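Long-range contacts in glycosyl hydrolase (Rhizobium leguminosarum bv. trifolii, PDB 5NDX), which probably hydrolyses O-glycosidic bonds as a family 39 glycoside hydrolase and is a bacterial orthologue of human alpha-L-iduronidase: residues A81-I86 with A129-D134; D118-T123 with A168-I173; E135-Y140 with D174-M179. The protein carries 2 engineered substitutions. One frame throughout, in Å; residues are numbered along the deposited sequence.

Contact 1: residues A81-I86 with A129-D134; sequences ALDVMI and ARYGMD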
loop_
_atom_site.group_PDB
_atom_site.type_symbol
_atom_site.label_atom_id
_atom_site.label_comp_id
_atom_site.label_asym_id
_atom_site.label_seq_id
_atom_site.Cartn_x
_atom_site.Cartn_y
_atom_site.Cartn_z
ATOM N N ALA A 81 -18.149 7.727 -1.002
ATOM C CA ALA A 81 -16.838 7.388 -0.492
ATOM C C ALA A 81 -16.542 5.887 -0.663
ATOM O O ALA A 81 -15.466 5.517 -1.136
ATOM C CB ALA A 81 -16.728 7.776 0.970
ATOM N N LEU A 82 -17.493 5.041 -0.286
ATOM C CA LEU A 82 -17.354 3.604 -0.504
ATOM C C LEU A 82 -17.395 3.250 -1.968
ATOM O O LEU A 82 -16.629 2.369 -2.395
ATOM C CB LEU A 82 -18.367 2.800 0.283
ATOM C CG LEU A 82 -18.256 3.014 1.802
ATOM C CD1 LEU A 82 -19.351 2.272 2.538
ATOM C CD2 LEU A 82 -16.885 2.589 2.313
ATOM N N ASP A 83 -18.244 3.916 -2.757
ATOM C CA ASP A 83 -18.319 3.594 -4.177
ATOM C C ASP A 83 -16.971 3.827 -4.875
ATOM O O ASP A 83 -16.594 3.042 -5.728
ATOM C CB ASP A 83 -19.361 4.431 -4.909
ATOM C CG ASP A 83 -20.786 3.986 -4.667
ATOM O OD1 ASP A 83 -21.078 2.932 -4.065
ATOM O OD2 ASP A 83 -21.633 4.775 -5.065
ATOM N N VAL A 84 -16.260 4.908 -4.551
ATOM C CA VAL A 84 -14.947 5.113 -5.181
ATOM C C VAL A 84 -13.940 4.043 -4.840
ATOM O O VAL A 84 -13.113 3.740 -5.679
ATOM C CB VAL A 84 -14.142 6.453 -4.901
ATOM C CG1 VAL A 84 -14.457 7.444 -5.929
ATOM C CG2 VAL A 84 -14.175 6.971 -3.502
ATOM N N MET A 85 -13.958 3.545 -3.610
ATOM C CA MET A 85 -13.093 2.424 -3.266
ATOM C C MET A 85 -13.418 1.189 -4.106
ATOM O O MET A 85 -12.542 0.678 -4.791
ATOM C CB MET A 85 -13.206 2.051 -1.807
ATOM C CG MET A 85 -12.812 3.141 -0.831
ATOM S SD MET A 85 -12.680 2.300 0.758
ATOM C CE MET A 85 -12.782 3.754 1.731
ATOM N N ILE A 86 -14.678 0.765 -4.087
ATOM C CA ILE A 86 -15.147 -0.442 -4.808
ATOM C C ILE A 86 -14.849 -0.370 -6.314
ATOM O O ILE A 86 -14.343 -1.297 -6.900
ATOM C CB ILE A 86 -16.648 -0.724 -4.551
ATOM C CG1 ILE A 86 -16.901 -1.432 -3.206
ATOM C CG2 ILE A 86 -17.227 -1.728 -5.570
ATOM C CD1 ILE A 86 -16.028 -1.099 -2.031
ATOM N N ALA A 129 -26.661 -4.845 0.665
ATOM C CA ALA A 129 -27.619 -4.676 -0.433
ATOM C C ALA A 129 -27.024 -3.983 -1.656
ATOM O O ALA A 129 -27.309 -4.364 -2.793
ATOM C CB ALA A 129 -28.803 -3.874 0.041
ATOM N N ARG A 130 -26.234 -2.930 -1.419
ATOM C CA ARG A 130 -25.722 -2.107 -2.522
ATOM C C ARG A 130 -24.669 -2.849 -3.335
ATOM O O ARG A 130 -24.669 -2.774 -4.561
ATOM C CB ARG A 130 -25.109 -0.801 -1.958
ATOM C CG ARG A 130 -24.791 0.295 -2.957
ATOM C CD ARG A 130 -24.143 1.481 -2.212
ATOM N NE ARG A 130 -23.822 2.580 -3.104
ATOM C CZ ARG A 130 -24.712 3.461 -3.575
ATOM N NH1 ARG A 130 -25.983 3.335 -3.279
ATOM N NH2 ARG A 130 -24.352 4.437 -4.390
ATOM N N TYR A 131 -23.767 -3.556 -2.664
ATOM C CA TYR A 131 -22.656 -4.233 -3.327
ATOM C C TYR A 131 -22.739 -5.743 -3.380
ATOM O O TYR A 131 -21.954 -6.348 -4.078
ATOM C CB TYR A 131 -21.333 -3.891 -2.631
ATOM C CG TYR A 131 -21.081 -2.424 -2.468
ATOM C CD1 TYR A 131 -21.105 -1.575 -3.559
ATOM C CD2 TYR A 131 -20.790 -1.896 -1.224
ATOM C CE1 TYR A 131 -20.881 -0.202 -3.403
ATOM C CE2 TYR A 131 -20.559 -0.551 -1.054
ATOM C CZ TYR A 131 -20.590 0.297 -2.145
ATOM O OH TYR A 131 -20.377 1.639 -1.949
ATOM N N GLY A 132 -23.662 -6.354 -2.649
ATOM C CA GLY A 132 -23.696 -7.820 -2.500
ATOM C C GLY A 132 -23.015 -8.221 -1.206
ATOM O O GLY A 132 -22.001 -7.583 -0.765
ATOM N N MET A 133 -23.563 -9.254 -0.581
ATOM C CA MET A 133 -23.013 -9.752 0.667
ATOM C C MET A 133 -21.648 -10.444 0.465
ATOM O O MET A 133 -20.832 -10.425 1.373
ATOM C CB MET A 133 -24.028 -10.636 1.436
ATOM C CG MET A 133 -25.155 -9.854 2.205
ATOM S SD MET A 133 -24.825 -8.814 3.695
ATOM C CE MET A 133 -23.755 -9.722 4.839
ATOM N N ASP A 134 -21.391 -11.027 -0.691
ATOM C CA ASP A 134 -20.061 -11.527 -0.993
ATOM C C ASP A 134 -19.007 -10.384 -0.840
ATOM O O ASP A 134 -18.010 -10.603 -0.156
ATOM C CB ASP A 134 -20.005 -12.162 -2.386
ATOM C CG ASP A 134 -20.687 -13.544 -2.435
ATOM O OD1 ASP A 134 -21.077 -14.089 -1.355
ATOM O OD2 ASP A 134 -20.820 -14.095 -3.562
#

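Contact 2: residues D118-T123 with A168-I173; sequences DLVTAT and AGLDAI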
loop_
_atom_site.group_PDB
_atom_site.type_symbol
_atom_site.label_atom_id
_atom_site.label_comp_id
_atom_site.label_asym_id
_atom_site.label_seq_id
_atom_site.Cartn_x
_atom_site.Cartn_y
_atom_site.Cartn_z
ATOM N N ASP A 118 -27.420 -0.113 16.286
ATOM C CA ASP A 118 -28.349 -0.013 15.165
ATOM C C ASP A 118 -27.705 0.669 13.958
ATOM O O ASP A 118 -28.010 0.309 12.848
ATOM C CB ASP A 118 -29.626 0.726 15.563
ATOM C CG ASP A 118 -30.499 -0.067 16.563
ATOM O OD1 ASP A 118 -30.336 -1.303 16.737
ATOM O OD2 ASP A 118 -31.370 0.579 17.158
ATOM N N LEU A 119 -26.841 1.655 14.190
ATOM C CA LEU A 119 -26.062 2.291 13.115
ATOM C C LEU A 119 -25.176 1.252 12.364
ATOM O O LEU A 119 -25.203 1.153 11.137
ATOM C CB LEU A 119 -25.238 3.434 13.697
ATOM C CG LEU A 119 -24.145 3.986 12.791
ATOM C CD1 LEU A 119 -24.763 4.540 11.517
ATOM C CD2 LEU A 119 -23.371 5.027 13.564
ATOM N N VAL A 120 -24.491 0.407 13.127
ATOM C CA VAL A 120 -23.621 -0.624 12.567
ATOM C C VAL A 120 -24.468 -1.598 11.749
ATOM O O VAL A 120 -24.155 -1.931 10.584
ATOM C CB VAL A 120 -22.781 -1.306 13.678
ATOM C CG1 VAL A 120 -21.986 -2.491 13.133
ATOM C CG2 VAL A 120 -21.829 -0.297 14.316
ATOM N N THR A 121 -25.578 -2.030 12.327
ATOM C CA THR A 121 -26.501 -2.917 11.621
ATOM C C THR A 121 -27.004 -2.276 10.342
ATOM O O THR A 121 -26.968 -2.916 9.295
ATOM C CB THR A 121 -27.695 -3.332 12.541
ATOM O OG1 THR A 121 -27.181 -4.145 13.606
ATOM C CG2 THR A 121 -28.725 -4.148 11.770
ATOM N N ALA A 122 -27.446 -1.016 10.414
ATOM C CA ALA A 122 -27.926 -0.323 9.217
ATOM C C ALA A 122 -26.827 -0.200 8.098
ATOM O O ALA A 122 -27.123 -0.293 6.876
ATOM C CB ALA A 122 -28.481 1.053 9.592
ATOM N N THR A 123 -25.585 -0.032 8.528
ATOM C CA THR A 123 -24.444 0.090 7.614
ATOM C C THR A 123 -24.277 -1.182 6.819
ATOM O O THR A 123 -24.243 -1.172 5.582
ATOM C CB THR A 123 -23.147 0.367 8.397
ATOM O OG1 THR A 123 -23.312 1.515 9.226
ATOM C CG2 THR A 123 -21.978 0.588 7.459
ATOM N N ALA A 168 -22.525 -6.664 18.336
ATOM C CA ALA A 168 -23.989 -6.987 18.210
ATOM C C ALA A 168 -24.540 -6.402 16.902
ATOM O O ALA A 168 -25.387 -7.016 16.247
ATOM C CB ALA A 168 -24.771 -6.446 19.393
ATOM N N GLY A 169 -24.046 -5.218 16.522
ATOM C CA GLY A 169 -24.499 -4.584 15.279
ATOM C C GLY A 169 -24.200 -5.397 14.027
ATOM O O GLY A 169 -25.029 -5.507 13.105
ATOM N N LEU A 170 -23.007 -5.973 13.986
ATOM C CA LEU A 170 -22.649 -6.844 12.855
ATOM C C LEU A 170 -23.423 -8.169 12.962
ATOM O O LEU A 170 -23.862 -8.700 11.943
ATOM C CB LEU A 170 -21.146 -7.152 12.833
ATOM C CG LEU A 170 -20.206 -5.941 12.706
ATOM C CD1 LEU A 170 -18.756 -6.363 12.864
ATOM C CD2 LEU A 170 -20.404 -5.236 11.384
ATOM N N ASP A 171 -23.483 -8.736 14.165
ATOM C CA ASP A 171 -24.163 -10.042 14.371
ATOM C C ASP A 171 -25.643 -10.015 13.949
ATOM O O ASP A 171 -26.118 -11.009 13.429
ATOM C CB ASP A 171 -24.024 -10.557 15.819
ATOM C CG ASP A 171 -22.628 -11.115 16.119
ATOM O OD1 ASP A 171 -21.765 -11.067 15.221
ATOM O OD2 ASP A 171 -22.374 -11.610 17.244
ATOM N N ALA A 172 -26.335 -8.871 14.088
ATOM C CA ALA A 172 -27.739 -8.783 13.629
ATOM C C ALA A 172 -27.907 -9.144 12.155
ATOM O O ALA A 172 -28.928 -9.640 11.783
ATOM C CB ALA A 172 -28.331 -7.404 13.887
ATOM N N ILE A 173 -26.921 -8.885 11.316
ATOM C CA ILE A 173 -27.025 -9.226 9.909
ATOM C C ILE A 173 -26.143 -10.423 9.598
ATOM O O ILE A 173 -26.561 -11.277 8.823
ATOM C CB ILE A 173 -26.556 -8.074 9.001
ATOM C CG1 ILE A 173 -27.440 -6.838 9.165
ATOM C CG2 ILE A 173 -26.491 -8.529 7.530
ATOM C CD1 ILE A 173 -28.625 -6.787 8.220
#

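Contact 3: residues E135-Y140 with D174-M179; sequences ELRTWY and DPSLPM. With 8U8 ((2~{R},3~{S},4~{S},5~{R},6~{S})-6-(4-methyl-2-oxidanylidene-chromen-7-yl)oxy-3,4,5-tris(oxidanyl)oxane-2-carboxylic acid), chain N.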
loop_
_atom_site.group_PDB
_atom_site.type_symbol
_atom_site.label_atom_id
_atom_site.label_comp_id
_atom_site.label_asym_id
_atom_site.label_seq_id
_atom_site.Cartn_x
_atom_site.Cartn_y
_atom_site.Cartn_z
ATOM N N GLU A 135 -19.297 -9.182 -1.377
ATOM C CA GLU A 135 -18.393 -8.024 -1.248
ATOM C C GLU A 135 -18.190 -7.683 0.203
ATOM O O GLU A 135 -17.041 -7.593 0.634
ATOM C CB GLU A 135 -18.846 -6.795 -2.055
ATOM C CG GLU A 135 -18.010 -5.515 -1.855
ATOM C CD GLU A 135 -16.562 -5.628 -2.321
ATOM O OE1 GLU A 135 -16.298 -6.379 -3.247
ATOM O OE2 GLU A 135 -15.664 -4.979 -1.747
ATOM N N LEU A 136 -19.281 -7.551 0.959
ATOM C CA LEU A 136 -19.180 -7.215 2.388
ATOM C C LEU A 136 -18.303 -8.149 3.213
ATOM O O LEU A 136 -17.548 -7.727 4.109
ATOM C CB LEU A 136 -20.569 -7.153 3.039
ATOM C CG LEU A 136 -21.084 -5.805 3.505
ATOM C CD1 LEU A 136 -20.460 -5.429 4.789
ATOM C CD2 LEU A 136 -20.822 -4.708 2.494
ATOM N N ARG A 137 -18.448 -9.423 2.929
ATOM C CA ARG A 137 -17.732 -10.431 3.636
ATOM C C ARG A 137 -16.235 -10.414 3.338
ATOM O O ARG A 137 -15.539 -11.105 4.017
ATOM C CB ARG A 137 -18.284 -11.842 3.310
ATOM C CG ARG A 137 -19.599 -12.131 4.011
ATOM C CD ARG A 137 -20.160 -13.488 3.602
ATOM N NE ARG A 137 -21.569 -13.414 3.224
ATOM C CZ ARG A 137 -22.605 -13.947 3.883
ATOM N NH1 ARG A 137 -22.456 -14.601 5.032
ATOM N NH2 ARG A 137 -23.840 -13.801 3.398
ATOM N N THR A 138 -15.777 -9.717 2.297
ATOM C CA THR A 138 -14.335 -9.549 2.036
ATOM C C THR A 138 -13.739 -8.370 2.840
ATOM O O THR A 138 -12.503 -8.164 2.798
ATOM C CB THR A 138 -14.014 -9.361 0.535
ATOM O OG1 THR A 138 -14.503 -8.086 0.081
ATOM C CG2 THR A 138 -14.562 -10.579 -0.362
ATOM N N TRP A 139 -14.581 -7.624 3.580
ATOM C CA TRP A 139 -14.116 -6.470 4.332
ATOM C C TRP A 139 -13.676 -6.911 5.715
ATOM O O TRP A 139 -13.920 -8.055 6.082
ATOM C CB TRP A 139 -15.174 -5.427 4.457
ATOM C CG TRP A 139 -15.658 -4.842 3.173
ATOM C CD1 TRP A 139 -15.299 -5.181 1.925
ATOM C CD2 TRP A 139 -16.672 -3.845 3.050
ATOM N NE1 TRP A 139 -16.019 -4.438 1.000
ATOM C CE2 TRP A 139 -16.856 -3.596 1.678
ATOM C CE3 TRP A 139 -17.390 -3.070 3.978
ATOM C CZ2 TRP A 139 -17.759 -2.653 1.207
ATOM C CZ3 TRP A 139 -18.285 -2.118 3.499
ATOM C CH2 TRP A 139 -18.466 -1.926 2.140
ATOM N N TYR A 140 -12.942 -6.041 6.424
ATOM C CA TYR A 140 -12.663 -6.222 7.856
ATOM C C TYR A 140 -13.191 -4.996 8.567
ATOM O O TYR A 140 -13.069 -3.906 8.057
ATOM C CB TYR A 140 -11.174 -6.454 8.155
ATOM C CG TYR A 140 -10.680 -7.730 7.548
ATOM C CD1 TYR A 140 -10.288 -7.780 6.225
ATOM C CD2 TYR A 140 -10.669 -8.909 8.276
ATOM C CE1 TYR A 140 -9.903 -8.987 5.636
ATOM C CE2 TYR A 140 -10.244 -10.127 7.706
ATOM C CZ TYR A 140 -9.897 -10.178 6.383
ATOM O OH TYR A 140 -9.490 -11.400 5.810
ATOM N N ASP A 174 -24.902 -10.474 10.118
ATOM C CA ASP A 174 -23.972 -11.530 9.682
ATOM C C ASP A 174 -22.781 -11.686 10.609
ATOM O O ASP A 174 -21.838 -10.880 10.535
ATOM C CB ASP A 174 -23.529 -11.236 8.243
ATOM C CG ASP A 174 -22.777 -12.371 7.604
ATOM O OD1 ASP A 174 -22.403 -13.372 8.274
ATOM O OD2 ASP A 174 -22.527 -12.218 6.391
ATOM N N PRO A 175 -22.796 -12.720 11.471
ATOM C CA PRO A 175 -21.701 -12.897 12.422
ATOM C C PRO A 175 -20.356 -13.297 11.832
ATOM O O PRO A 175 -19.343 -13.282 12.549
ATOM C CB PRO A 175 -22.206 -14.029 13.349
ATOM C CG PRO A 175 -23.677 -14.042 13.162
ATOM C CD PRO A 175 -23.828 -13.755 11.691
ATOM N N SER A 176 -20.334 -13.672 10.561
ATOM C CA SER A 176 -19.080 -13.927 9.908
ATOM C C SER A 176 -18.391 -12.624 9.375
ATOM O O SER A 176 -17.338 -12.708 8.770
ATOM C CB SER A 176 -19.305 -14.961 8.790
ATOM O OG SER A 176 -20.027 -14.338 7.761
ATOM N N LEU A 177 -18.967 -11.437 9.570
ATOM C CA LEU A 177 -18.255 -10.202 9.227
ATOM C C LEU A 177 -17.144 -10.013 10.274
ATOM O O LEU A 177 -17.445 -9.877 11.487
ATOM C CB LEU A 177 -19.180 -8.983 9.215
ATOM C CG LEU A 177 -20.260 -9.096 8.139
ATOM C CD1 LEU A 177 -21.333 -8.038 8.341
ATOM C CD2 LEU A 177 -19.712 -9.073 6.717
ATOM N N PRO A 178 -15.877 -10.023 9.845
ATOM C CA PRO A 178 -14.843 -10.004 10.907
ATOM C C PRO A 178 -14.764 -8.685 11.699
ATOM O O PRO A 178 -14.981 -7.613 11.144
ATOM C CB PRO A 178 -13.553 -10.255 10.126
ATOM C CG PRO A 178 -13.968 -10.874 8.851
ATOM C CD PRO A 178 -15.270 -10.228 8.515
ATOM N N MET A 179 -14.586 -8.806 13.005
ATOM C CA MET A 179 -14.508 -7.682 13.903
ATOM C C MET A 179 -13.256 -7.817 14.744
ATOM O O MET A 179 -12.918 -8.911 15.193
ATOM C CB MET A 179 -15.686 -7.629 14.849
ATOM C CG MET A 179 -15.637 -6.424 15.790
ATOM S SD MET A 179 -15.743 -4.848 14.902
ATOM C CE MET A 179 -15.205 -3.672 16.153
HETATM C C15 8U8 N . -7.643 -6.983 9.618
HETATM C C13 8U8 N . -7.367 -8.290 9.207
HETATM C C14 8U8 N . -7.603 -9.354 10.067
HETATM C C16 8U8 N . -7.404 -10.657 9.633
HETATM O O9 8U8 N . -7.564 -11.580 10.421
HETATM O O8 8U8 N . -6.904 -10.901 8.392
HETATM C C11 8U8 N . -6.717 -9.884 7.526
HETATM C C10 8U8 N . -6.309 -10.246 6.266
HETATM C C12 8U8 N . -6.931 -8.567 7.907
HETATM C C7 8U8 N . -6.727 -7.579 6.943
HETATM C C8 8U8 N . -6.305 -7.941 5.669
HETATM C C9 8U8 N . -6.100 -9.276 5.310
HETATM O O2 8U8 N . -5.700 -9.578 4.033
HETATM C C5 8U8 N . -5.927 -10.919 3.524
HETATM O O1 8U8 N . -4.737 -11.595 3.966
HETATM C C1 8U8 N . -4.518 -12.954 3.525
HETATM C C6 8U8 N . -5.616 -13.927 4.083
HETATM O O7 8U8 N . -6.214 -13.622 5.134
HETATM O O6 8U8 N . -5.873 -14.929 3.399
HETATM C C2 8U8 N . -4.508 -12.908 1.999
HETATM O O5 8U8 N . -4.262 -14.222 1.408
HETATM C C3 8U8 N . -5.839 -12.317 1.478
HETATM O O4 8U8 N . -5.743 -12.215 0.082
HETATM C C4 8U8 N . -6.037 -10.908 2.040
HETATM O O3 8U8 N . -7.307 -10.367 1.668
HETATM O O HOH W 1 -16.636 -12.724 6.130
#

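Contact 1: residues A81-I86 with A129-D134
Two neighbouring helices on the outside of the (beta/alpha)8 barrel meet here: helix 76-87 and the C-terminal turn of helix 110-131, the helices on either side of strand 91-95 in the chain. Asp83 carries the polar half of the contact. Arg130, its CG anti to the backbone N and its chain extended from CG to NE, reaches across and grips the carboxylate side-on in a bidentate salt bridge. Arg130 NE gives its hydrogen to Asp83 OD1 at 2.9 Å, and Arg130 NH2 gives one to Asp83 OD2 at 2.8 Å. Both bonds are almost straight, 176° at the hydrogen, and both use syn lone pairs, so carboxylate and guanidinium lie within 11° of coplanarity. Tyr131 adds a third bond, its OH donating to Asp83 OD1 at 2.6 Å from above the carboxylate plane. The phenol ring stands steeply to that plane, 79° away. Ile86 covers one ring face, with CG1 4.0 Å from the ring centroid in a CH-pi contact, while Arg130 CG lies over the opposite face toward the rim. Leu82 CB packs 3.2 Å from Tyr131 OH. Beyond Tyr131 the chain needs Gly132, whose positive phi ends this helix just before the next one starts. Tyrosine suits its place because an apolar ring spans the helix gap and a hydroxyl finishes at the acid. With two donors on Asp83 OD1 and a cation in plane, the carboxylate is probably held firmly in its ionised form.

Contact 2: residues D118-T123 with A168-I173
The two helices come very close, with the CA atoms of Thr121 and Gly169 only 4.5 Å apart, and the backbones almost touch where Gly169 presents no side chain. A beta carbon at Gly169 would point at helix 110-131 and run into Val120 CB, so glycine is what permits this approach. Val120, with CG1 anti to its backbone N (chi1 174°), lays that methyl alongside the Gly169 backbone and against Leu170 CD2 at 3.6 Å. Thr121 has its OG1 anti to the carbonyl carbon (chi1 -67°) and donates to Gly169 O at 2.6 Å, meeting a lone pair in the carbonyl plane. This hydroxyl is also bonded to Arg117 O one turn back, so a single proton serves two carbonyls. Ile173 N turns to Leu170 O, and Gly169 O takes the threonine hydroxyl. A weak, bent CA-H...O contact, Thr121 CA to Gly169 O at 3.3 Å, merely reflects how close the backbones come. The other branch, Thr121 CG2, packs on Ala172 CB and on Ile173 CG1, the latter at 4.0 Å. Threonine thus divides its branches, hydroxyl to backbone and methyl to the apolar neighbours. The successive outer helices 110-131 and 155-171, flanking strand 140-142, pack side by side as neighbours do in the helical shell of a TIM barrel, and the glycine lets this pair come so close.

Contact 3: residues E135-Y140 with D174-M179
Asp174 sets its CG anti to the backbone N (chi1 -170°), and Arg137, with CG beside its own N, bends at chi3 (-131°), so that the two side chains cross at about a right angle. Asp174 OD2 then lies over a face of the guanidinium, 2.7 Å from Arg137 NH1. Because the oxygen stands well out of the guanidinium plane, no N-H points at it, and the salt bridge rests on charge alone. Asp174 OD1 is occupied within its own turn: Ser176 N donates to it at 3.1 Å, closing an Asx turn, and Ser176 OG does so at 2.6 Å. The serine hydroxyl reaches it from the crowded position between backbone N and carbonyl carbon (chi1 71°). These two bonds fix the carboxylate that faces the arginine. Beside the charges, Leu177 CD2 touches Leu136 O at 3.6 Å and Leu136 CD1 at 4.2 Å, while the aliphatic Arg137 CG runs past the same methyl. A water joins the main chains by donating to both Arg137 O and Ser176 O. Further on, Pro178 presents its CB to Tyr140 CD2 at 3.7 Å, meeting the ring obliquely. The tyrosine's flat face suits the coumarin of 8U8, whose C12 stands 3.5 Å above the ring plane, over its centre. This ligand lies at the N-terminal ends of the barrel strands, whereas TIM-barrel catalytic sites lie at the C-terminal ends. Tyr140 opens strand 140-142 and bonds through its backbone to Phe94 of strand 91-95; Pro178, entering strand 179-184, pairs with Phe141. Leu136 and Leu177 also pack on Tyr127 and Val124 of helix 110-131 respectively, so these two leucines lie between that helix and Phe141 of the barrel wall.

In the fold
From the N terminus, contact 1 is the first to close, bringing helix 76-87 to the end of helix 110-131 around a loop that contains strand 91-95. Contact 2 starts inside that loop, at residues 118-123, and ends beyond it on helix 155-171, so contacts 1 and 2 cross. Contact 3 opens after contact 1 has closed and follows it in series, but crosses contact 2, since 135-140 lies between the segments of contact 2 and 174-179 after both. The crossings tie three successive helices of the barrel to one another and to the starts of strands 140-142 and 179-184. Met133 touches both Ile173 and Asp174, joining all three contacts.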